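Local coordinates for protein aldo-keto Reductase, OXIDOREDUCTASE (Salmonella typhimurium, PDB 5T79) that probably reduces aldehydes with NADPH, including 3-hydroxybutanal to 1,3-butanediol, as an aldo-keto reductase of the shaker potassium channel beta-subunit family, at residues T144-T149 and A175-D180; A152-V157 and L185-L190; S278-A283 and R314-A319. All coordinates share one frame; numbering follows the deposited sequence.

Contact 1 (T144-T149 and A175-D180); sequences TPLKET and ARQAID. With SO4 (sulfate ion), chain C.
Leu146 reaches across from the first turn of helix 146-158 to Gln177 and Ala178 on helix 172-185, and it is the one side chain of 144-149 to do so. Its CB starts beside the bound sulfate, 3.4 Å from sulfate O2. CG is anti to the backbone N (chi1 -177°), which carries the branch away from the anion and over to the neighbouring helix. Of the two methyls, CD2 does the touching. It lies 3.6 Å from Gln177 CB and equally close to the backbone N of Ala178, with the Ala178 methyl a little farther off, CD2 to CB 4.1 Å. Gln177 slants past this methyl with its chain extended beyond CG, so that OE1 comes within 4.0 Å of Leu146 CD2. This is apolar contact; the polar bond here is to the sulfate, probably from the crystallisation liquor. Leu146 N donates to O2 at 2.8 Å, nearly straight at 163°. Leu146 follows the N-cap residue Pro145, which places the anion at the helix start, where the helix dipole would probably favour it. Tyr170, Leu174 and Ile181 also touch Leu146, extending the apolar patch beyond Gln177 and Ala178. The pairing joins two successive outer helices of the aldo-keto reductase TIM barrel, linked through strand 162-168, in the repeating beta-alpha order of that fold.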
loop_
_atom_site.group_PDB
_atom_site.type_symbol
_atom_site.label_atom_id
_atom_site.label_comp_id
_atom_site.label_asym_id
_atom_site.label_seq_id
_atom_site.Cartn_x
_atom_site.Cartn_y
_atom_site.Cartn_z
ATOM N N THR A 144 17.464 -2.994 17.357
ATOM C CA THR A 144 17.953 -1.608 17.221
ATOM C C THR A 144 17.031 -0.716 18.036
ATOM O O THR A 144 15.818 -0.854 17.868
ATOM C CB THR A 144 17.931 -1.199 15.724
ATOM O OG1 THR A 144 18.860 -2.009 15.008
ATOM C CG2 THR A 144 18.220 0.299 15.486
ATOM N N PRO A 145 17.537 0.232 18.854
ATOM C CA PRO A 145 16.622 1.108 19.614
ATOM C C PRO A 145 15.652 1.787 18.677
ATOM O O PRO A 145 16.062 2.298 17.628
ATOM C CB PRO A 145 17.565 2.125 20.263
ATOM C CG PRO A 145 18.850 1.385 20.417
ATOM C CD PRO A 145 18.949 0.566 19.147
ATOM N N LEU A 146 14.365 1.749 19.016
ATOM C CA LEU A 146 13.363 2.367 18.154
ATOM C C LEU A 146 13.666 3.869 17.962
ATOM O O LEU A 146 13.421 4.411 16.883
ATOM C CB LEU A 146 11.967 2.143 18.773
ATOM C CG LEU A 146 10.760 2.636 18.008
ATOM C CD1 LEU A 146 10.647 1.964 16.627
ATOM C CD2 LEU A 146 9.503 2.381 18.818
ATOM N N LYS A 147 14.237 4.519 18.977
ATOM C CA LYS A 147 14.574 5.948 18.885
ATOM C C LYS A 147 15.565 6.233 17.733
ATOM O O LYS A 147 15.447 7.280 17.098
ATOM C CB LYS A 147 15.146 6.465 20.214
ATOM C CG LYS A 147 15.251 7.987 20.302
ATOM C CD LYS A 147 14.186 8.604 21.193
ATOM C CE LYS A 147 14.251 10.111 21.150
ATOM N NZ LYS A 147 13.366 10.731 22.170
ATOM N N GLU A 148 16.557 5.345 17.490
ATOM C CA GLU A 148 17.514 5.578 16.403
ATOM C C GLU A 148 16.804 5.545 15.053
ATOM O O GLU A 148 17.049 6.408 14.190
ATOM C CB GLU A 148 18.668 4.543 16.418
ATOM C CG GLU A 148 19.606 4.696 15.214
ATOM C CD GLU A 148 20.770 3.728 15.165
ATOM O OE1 GLU A 148 21.378 3.473 16.225
ATOM O OE2 GLU A 148 21.129 3.285 14.056
ATOM N N THR A 149 15.939 4.535 14.859
ATOM C CA THR A 149 15.205 4.390 13.599
ATOM C C THR A 149 14.293 5.596 13.359
ATOM O O THR A 149 14.228 6.114 12.247
ATOM C CB THR A 149 14.374 3.096 13.590
ATOM O OG1 THR A 149 15.226 1.988 13.926
ATOM C CG2 THR A 149 13.764 2.842 12.208
ATOM N N ALA A 175 3.689 0.170 17.384
ATOM C CA ALA A 175 3.165 1.317 16.630
ATOM C C ALA A 175 2.922 2.501 17.593
ATOM O O ALA A 175 3.302 3.625 17.261
ATOM C CB ALA A 175 1.882 0.935 15.893
ATOM N N ARG A 176 2.337 2.237 18.800
ATOM C CA ARG A 176 2.116 3.288 19.795
ATOM C C ARG A 176 3.446 3.979 20.150
ATOM O O ARG A 176 3.529 5.208 20.112
ATOM C CB ARG A 176 1.457 2.718 21.071
ATOM C CG ARG A 176 1.098 3.798 22.086
ATOM C CD ARG A 176 0.510 3.244 23.381
ATOM N NE ARG A 176 -0.750 2.511 23.179
ATOM C CZ ARG A 176 -1.955 3.071 23.105
ATOM N NH1 ARG A 176 -2.091 4.389 23.187
ATOM N NH2 ARG A 176 -3.030 2.319 22.918
ATOM N N GLN A 177 4.477 3.184 20.485
ATOM C CA GLN A 177 5.799 3.704 20.881
ATOM C C GLN A 177 6.417 4.553 19.779
ATOM O O GLN A 177 6.911 5.646 20.062
ATOM C CB GLN A 177 6.759 2.565 21.213
ATOM C CG GLN A 177 6.411 1.721 22.421
ATOM C CD GLN A 177 7.375 0.558 22.461
ATOM O OE1 GLN A 177 8.586 0.732 22.298
ATOM N NE2 GLN A 177 6.853 -0.660 22.557
ATOM N N ALA A 178 6.357 4.057 18.512
ATOM C CA ALA A 178 6.907 4.739 17.337
ATOM C C ALA A 178 6.191 6.070 17.080
ATOM O O ALA A 178 6.844 7.094 16.849
ATOM C CB ALA A 178 6.806 3.835 16.119
ATOM N N ILE A 179 4.842 6.058 17.150
ATOM C CA ILE A 179 4.026 7.264 16.933
ATOM C C ILE A 179 4.367 8.320 18.006
ATOM O O ILE A 179 4.553 9.502 17.683
ATOM C CB ILE A 179 2.516 6.895 16.914
ATOM C CG1 ILE A 179 2.187 6.142 15.596
ATOM C CG2 ILE A 179 1.612 8.145 17.085
ATOM C CD1 ILE A 179 0.795 5.322 15.657
ATOM N N ASP A 180 4.452 7.893 19.282
ATOM C CA ASP A 180 4.751 8.839 20.366
ATOM C C ASP A 180 6.169 9.440 20.236
ATOM O O ASP A 180 6.346 10.625 20.512
ATOM C CB ASP A 180 4.573 8.160 21.727
ATOM C CG ASP A 180 3.115 7.864 22.096
ATOM O OD1 ASP A 180 2.205 8.413 21.434
ATOM O OD2 ASP A 180 2.892 7.114 23.058
HETATM S S SO4 C . 13.848 0.061 22.464
HETATM O O1 SO4 C . 14.823 1.124 22.738
HETATM O O2 SO4 C . 13.391 0.083 21.078
HETATM O O3 SO4 C . 12.680 0.256 23.335
HETATM O O4 SO4 C . 14.469 -1.241 22.750
#

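Contact 2 (A152-V157 and L185-L190); sequences ALDHLV and LGTPCL
The turn that leads from helix 172-185 toward strand 191-193 is fastened to the flank of helix 146-158 by a short bond from Thr187 to Asp154. Thr187 OG1 donates to Asp154 OD1 over 2.6 Å, meeting the oxygen on its anti side and 19° out of the carboxylate plane. In Asp154, CG anti to the backbone N (chi1 174°) swings the carboxylate out from the helix toward the turn. The same OD1 also forms a salt bridge with Arg158 NE, one helical turn on. The second carboxylate oxygen of Asp154, OD2, takes a 2.7 Å bond from a water that donates again, at 3.1 Å, to Leu185 O. Since Arg158 NH2 bonds to that carbonyl as well, Asp154 and Arg158 together hold the end of the neighbouring helix.

Leu185 closes that helix in a Schellman motif, in which Gly186, with positive phi (97°), turns the chain out of helical geometry; in this TIM barrel the loop then heads back to the next parallel strand. Leu185 lies obliquely across Asp154, its CD1 4.0 Å from Asp154 CB. On the other branch of Thr187, the CG2 methyl meets Val157 tip to tip, 3.8 Å from Val157 CG2 and almost as near its CB and CG1. This methyl lies anti to the Thr187 backbone N, while OG1 stays beside that N. Val165 of strand 162-168 touches both Val157 and Thr187, backing this apolar side from the barrel wall.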
loop_
_atom_site.group_PDB
_atom_site.type_symbol
_atom_site.label_atom_id
_atom_site.label_comp_id
_atom_site.label_asym_id
_atom_site.label_seq_id
_atom_site.Cartn_x
_atom_site.Cartn_y
_atom_site.Cartn_z
ATOM N N ALA A 152 16.204 8.704 12.456
ATOM C CA ALA A 152 16.626 8.652 11.038
ATOM C C ALA A 152 15.467 9.132 10.141
ATOM O O ALA A 152 15.702 9.906 9.218
ATOM C CB ALA A 152 17.064 7.250 10.640
ATOM N N LEU A 153 14.210 8.737 10.456
ATOM C CA LEU A 153 13.026 9.212 9.710
ATOM C C LEU A 153 12.865 10.734 9.872
ATOM O O LEU A 153 12.680 11.441 8.881
ATOM C CB LEU A 153 11.740 8.487 10.181
ATOM C CG LEU A 153 11.691 6.963 9.909
ATOM C CD1 LEU A 153 10.366 6.390 10.414
ATOM C CD2 LEU A 153 11.840 6.647 8.379
ATOM N N ASP A 154 12.913 11.230 11.121
ATOM C CA ASP A 154 12.834 12.665 11.441
ATOM C C ASP A 154 13.945 13.440 10.676
ATOM O O ASP A 154 13.676 14.470 10.064
ATOM C CB ASP A 154 13.012 12.847 12.970
ATOM C CG ASP A 154 13.089 14.298 13.402
ATOM O OD1 ASP A 154 12.066 14.998 13.306
ATOM O OD2 ASP A 154 14.176 14.727 13.852
ATOM N N HIS A 155 15.184 12.911 10.685
ATOM C CA HIS A 155 16.301 13.549 9.966
ATOM C C HIS A 155 16.025 13.683 8.456
ATOM O O HIS A 155 16.290 14.741 7.883
ATOM C CB HIS A 155 17.593 12.731 10.178
ATOM C CG HIS A 155 18.763 13.238 9.402
ATOM N ND1 HIS A 155 19.450 14.368 9.792
ATOM C CD2 HIS A 155 19.333 12.736 8.281
ATOM C CE1 HIS A 155 20.421 14.516 8.905
ATOM N NE2 HIS A 155 20.394 13.547 7.983
ATOM N N LEU A 156 15.503 12.618 7.822
ATOM C CA LEU A 156 15.267 12.577 6.368
ATOM C C LEU A 156 14.141 13.543 5.982
ATOM O O LEU A 156 14.207 14.175 4.920
ATOM C CB LEU A 156 14.968 11.134 5.919
ATOM C CG LEU A 156 16.218 10.181 6.019
ATOM C CD1 LEU A 156 15.797 8.700 5.928
ATOM C CD2 LEU A 156 17.310 10.527 4.938
ATOM N N VAL A 157 13.190 13.779 6.909
ATOM C CA VAL A 157 12.146 14.790 6.631
ATOM C C VAL A 157 12.749 16.197 6.789
ATOM O O VAL A 157 12.571 17.047 5.905
ATOM C CB VAL A 157 10.913 14.567 7.550
ATOM C CG1 VAL A 157 9.965 15.779 7.544
ATOM C CG2 VAL A 157 10.153 13.338 7.083
ATOM N N LEU A 185 9.473 14.137 18.575
ATOM C CA LEU A 185 10.542 14.634 17.704
ATOM C C LEU A 185 10.060 15.798 16.814
ATOM O O LEU A 185 10.878 16.594 16.364
ATOM C CB LEU A 185 11.122 13.507 16.834
ATOM C CG LEU A 185 12.057 12.506 17.543
ATOM C CD1 LEU A 185 12.430 11.345 16.596
ATOM C CD2 LEU A 185 13.331 13.196 18.071
ATOM N N GLY A 186 8.759 15.901 16.589
ATOM C CA GLY A 186 8.195 16.976 15.776
ATOM C C GLY A 186 7.922 16.610 14.330
ATOM O O GLY A 186 7.632 17.484 13.513
ATOM N N THR A 187 8.010 15.319 13.991
ATOM C CA THR A 187 7.714 14.811 12.651
ATOM C C THR A 187 6.628 13.755 12.861
ATOM O O THR A 187 6.968 12.586 13.025
ATOM C CB THR A 187 8.985 14.261 11.969
ATOM O OG1 THR A 187 9.910 15.323 11.823
ATOM C CG2 THR A 187 8.686 13.632 10.602
ATOM N N PRO A 188 5.343 14.143 12.979
ATOM C CA PRO A 188 4.308 13.136 13.297
ATOM C C PRO A 188 4.160 12.056 12.237
ATOM O O PRO A 188 4.234 12.340 11.036
ATOM C CB PRO A 188 3.009 13.950 13.430
ATOM C CG PRO A 188 3.295 15.267 12.876
ATOM C CD PRO A 188 4.778 15.505 12.892
ATOM N N CYS A 189 3.974 10.805 12.691
ATOM C CA CYS A 189 3.778 9.672 11.791
ATOM C C CYS A 189 2.553 9.918 10.915
ATOM O O CYS A 189 1.474 10.121 11.444
ATOM C CB CYS A 189 3.609 8.390 12.599
ATOM S SG CYS A 189 3.540 6.907 11.581
ATOM N N LEU A 190 2.709 9.893 9.598
ATOM C CA LEU A 190 1.544 10.125 8.734
ATOM C C LEU A 190 0.635 8.912 8.658
ATOM O O LEU A 190 -0.600 9.050 8.637
ATOM C CB LEU A 190 2.000 10.494 7.286
ATOM C CG LEU A 190 0.860 10.687 6.249
ATOM C CD1 LEU A 190 0.070 11.952 6.534
ATOM C CD2 LEU A 190 1.378 10.739 4.794
HETATM O O HOH W 1 13.907 16.459 15.941
#

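Contact 3 (S278-A283 and R314-A319); sequences SQMALA and RRFSAA
Phe316 pushes its ring, edge first, against the side of helix 277-285, where it overlaps Met280 and Ala283. Met280 CG lies in the ring plane at its edge, 3.7 Å from CE2 and as near to CZ, while the two side chains run at a slant to each other. The backbone meets the same rim: Met280 O is 3.6 Å from Phe316 CZ, and Ala283 C sits near the ring plane beside CE1. Ala283 adds its methyl, with CB 3.7 Å from Phe316 CE1. Thus the outer part of the ring bridges one turn of helix, from Met280 to Ala283. Met280 turns its CG to the position opposite its own N (chi1 -169°), which lays this methylene along the rim before the chain bends at chi3.

The Ala283 methyl also meets Arg314, roughly at right angles to the direction of the ring. The two CB atoms approach to 3.4 Å, a tight fit where the backbones come nearest. Beyond CB the arginine leads away, its chain extended from CG to NE. A water links the two segments: it donates to Ala283 O and to Arg314 O, each at 2.7 Å, and accepts from Arg314 NH1 at 3.2 Å, joining both backbones and the guanidinium. The other terminal nitrogen, NH2, makes a salt bridge to Glu14.

Near the start of helix 277-285, Ser278 touches the bound NADPH. Phe316 also forms a cation-pi pair with Arg273 and packs on Cys321 and Ile324 of helix 318-329, while Met280 rests on Leu266, Leu269 and Ala270 of helix 257-272. Helix 277-285 is therefore packed between the segment entering the C-terminal helix and the barrel, where Leu282 touches Val294 and Ile296 of strand 293-296.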
loop_
_atom_site.group_PDB
_atom_site.type_symbol
_atom_site.label_atom_id
_atom_site.label_comp_id
_atom_site.label_asym_id
_atom_site.label_seq_id
_atom_site.Cartn_x
_atom_site.Cartn_y
_atom_site.Cartn_z
ATOM N N SER A 278 -13.345 -9.902 -5.942
ATOM C CA SER A 278 -12.268 -8.928 -5.725
ATOM C C SER A 278 -12.836 -7.583 -5.278
ATOM O O SER A 278 -12.329 -6.965 -4.336
ATOM C CB SER A 278 -11.448 -8.758 -7.005
ATOM O OG SER A 278 -12.238 -8.226 -8.058
ATOM N N GLN A 279 -13.939 -7.158 -5.918
ATOM C CA GLN A 279 -14.587 -5.877 -5.619
ATOM C C GLN A 279 -15.191 -5.889 -4.219
ATOM O O GLN A 279 -15.007 -4.934 -3.478
ATOM C CB GLN A 279 -15.635 -5.572 -6.675
ATOM C CG GLN A 279 -14.989 -5.335 -8.038
ATOM C CD GLN A 279 -16.017 -5.173 -9.128
ATOM O OE1 GLN A 279 -16.982 -5.951 -9.241
ATOM N NE2 GLN A 279 -15.816 -4.172 -9.964
ATOM N N MET A 280 -15.856 -6.985 -3.837
ATOM C CA MET A 280 -16.404 -7.096 -2.489
ATOM C C MET A 280 -15.284 -7.113 -1.439
ATOM O O MET A 280 -15.441 -6.506 -0.390
ATOM C CB MET A 280 -17.270 -8.352 -2.345
ATOM C CG MET A 280 -18.056 -8.354 -1.050
ATOM S SD MET A 280 -19.007 -9.853 -0.763
ATOM C CE MET A 280 -17.726 -11.010 -0.171
ATOM N N ALA A 281 -14.169 -7.813 -1.718
ATOM C CA ALA A 281 -13.067 -7.941 -0.771
ATOM C C ALA A 281 -12.418 -6.576 -0.487
ATOM O O ALA A 281 -12.119 -6.277 0.673
ATOM C CB ALA A 281 -12.040 -8.948 -1.282
ATOM N N LEU A 282 -12.260 -5.725 -1.524
ATOM C CA LEU A 282 -11.701 -4.367 -1.358
ATOM C C LEU A 282 -12.665 -3.475 -0.585
ATOM O O LEU A 282 -12.262 -2.748 0.325
ATOM C CB LEU A 282 -11.389 -3.716 -2.730
ATOM C CG LEU A 282 -10.406 -4.438 -3.635
ATOM C CD1 LEU A 282 -10.199 -3.653 -4.921
ATOM C CD2 LEU A 282 -9.039 -4.656 -2.927
ATOM N N ALA A 283 -13.951 -3.531 -0.958
ATOM C CA ALA A 283 -15.018 -2.776 -0.306
ATOM C C ALA A 283 -15.067 -3.100 1.185
ATOM O O ALA A 283 -15.232 -2.200 2.009
ATOM C CB ALA A 283 -16.347 -3.148 -0.951
ATOM N N ARG A 314 -20.026 -0.497 -2.213
ATOM C CA ARG A 314 -19.175 -0.863 -1.073
ATOM C C ARG A 314 -19.865 -0.744 0.305
ATOM O O ARG A 314 -19.188 -0.687 1.337
ATOM C CB ARG A 314 -17.865 -0.060 -1.098
ATOM C CG ARG A 314 -17.980 1.450 -0.941
ATOM C CD ARG A 314 -16.577 2.017 -0.889
ATOM N NE ARG A 314 -16.605 3.442 -0.577
ATOM C CZ ARG A 314 -16.478 3.936 0.646
ATOM N NH1 ARG A 314 -16.278 3.128 1.681
ATOM N NH2 ARG A 314 -16.548 5.245 0.847
ATOM N N ARG A 315 -21.201 -0.796 0.325
ATOM C CA ARG A 315 -21.939 -0.760 1.585
ATOM C C ARG A 315 -22.272 -2.171 2.016
ATOM O O ARG A 315 -22.630 -3.004 1.174
ATOM C CB ARG A 315 -23.223 0.081 1.467
ATOM C CG ARG A 315 -22.970 1.580 1.434
ATOM C CD ARG A 315 -24.269 2.363 1.298
ATOM N NE ARG A 315 -24.039 3.760 0.919
ATOM C CZ ARG A 315 -23.891 4.764 1.779
ATOM N NH1 ARG A 315 -23.943 4.541 3.087
ATOM N NH2 ARG A 315 -23.686 5.999 1.338
ATOM N N PHE A 316 -22.167 -2.434 3.325
ATOM C CA PHE A 316 -22.495 -3.725 3.931
ATOM C C PHE A 316 -23.467 -3.541 5.081
ATOM O O PHE A 316 -23.282 -2.626 5.891
ATOM C CB PHE A 316 -21.229 -4.417 4.450
ATOM C CG PHE A 316 -20.265 -4.805 3.362
ATOM C CD1 PHE A 316 -19.317 -3.903 2.898
ATOM C CD2 PHE A 316 -20.281 -6.085 2.820
ATOM C CE1 PHE A 316 -18.426 -4.262 1.892
ATOM C CE2 PHE A 316 -19.372 -6.445 1.818
ATOM C CZ PHE A 316 -18.446 -5.535 1.374
ATOM N N SER A 317 -24.479 -4.404 5.167
ATOM C CA SER A 317 -25.447 -4.369 6.262
ATOM C C SER A 317 -24.929 -5.208 7.429
ATOM O O SER A 317 -23.952 -5.952 7.267
ATOM C CB SER A 317 -26.802 -4.902 5.791
ATOM O OG SER A 317 -26.664 -6.252 5.373
ATOM N N ALA A 318 -25.605 -5.115 8.597
ATOM C CA ALA A 318 -25.275 -5.916 9.778
ATOM C C ALA A 318 -25.336 -7.406 9.410
ATOM O O ALA A 318 -24.383 -8.143 9.681
ATOM C CB ALA A 318 -26.242 -5.599 10.916
ATOM N N ALA A 319 -26.423 -7.809 8.697
ATOM C CA ALA A 319 -26.677 -9.173 8.220
ATOM C C ALA A 319 -25.549 -9.668 7.297
ATOM O O ALA A 319 -25.056 -10.778 7.488
ATOM C CB ALA A 319 -28.020 -9.236 7.497
HETATM O O HOH W 2 -16.750 0.038 2.182
#

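From the N terminus, the chain reaches 144-149 and 152-157 on one helix, passes strand 162-168, and returns along helix 172-185. Contact 1 closes this loop at 175-180 and contact 2 closes at 185-190, so their segments alternate along the chain and the two loops cross. They also touch, Ile179 CG1 lying 4.0 Å from Cys189 CB. Together they tie one outer helix of the barrel to the next and to the turn that follows. Contact 3 opens later, in series, and joins helix 277-285 to the entry of the C-terminal helix. Its centre lies about 35 Å from the centre of either other contact, opposite contact 2 across the chain's centre.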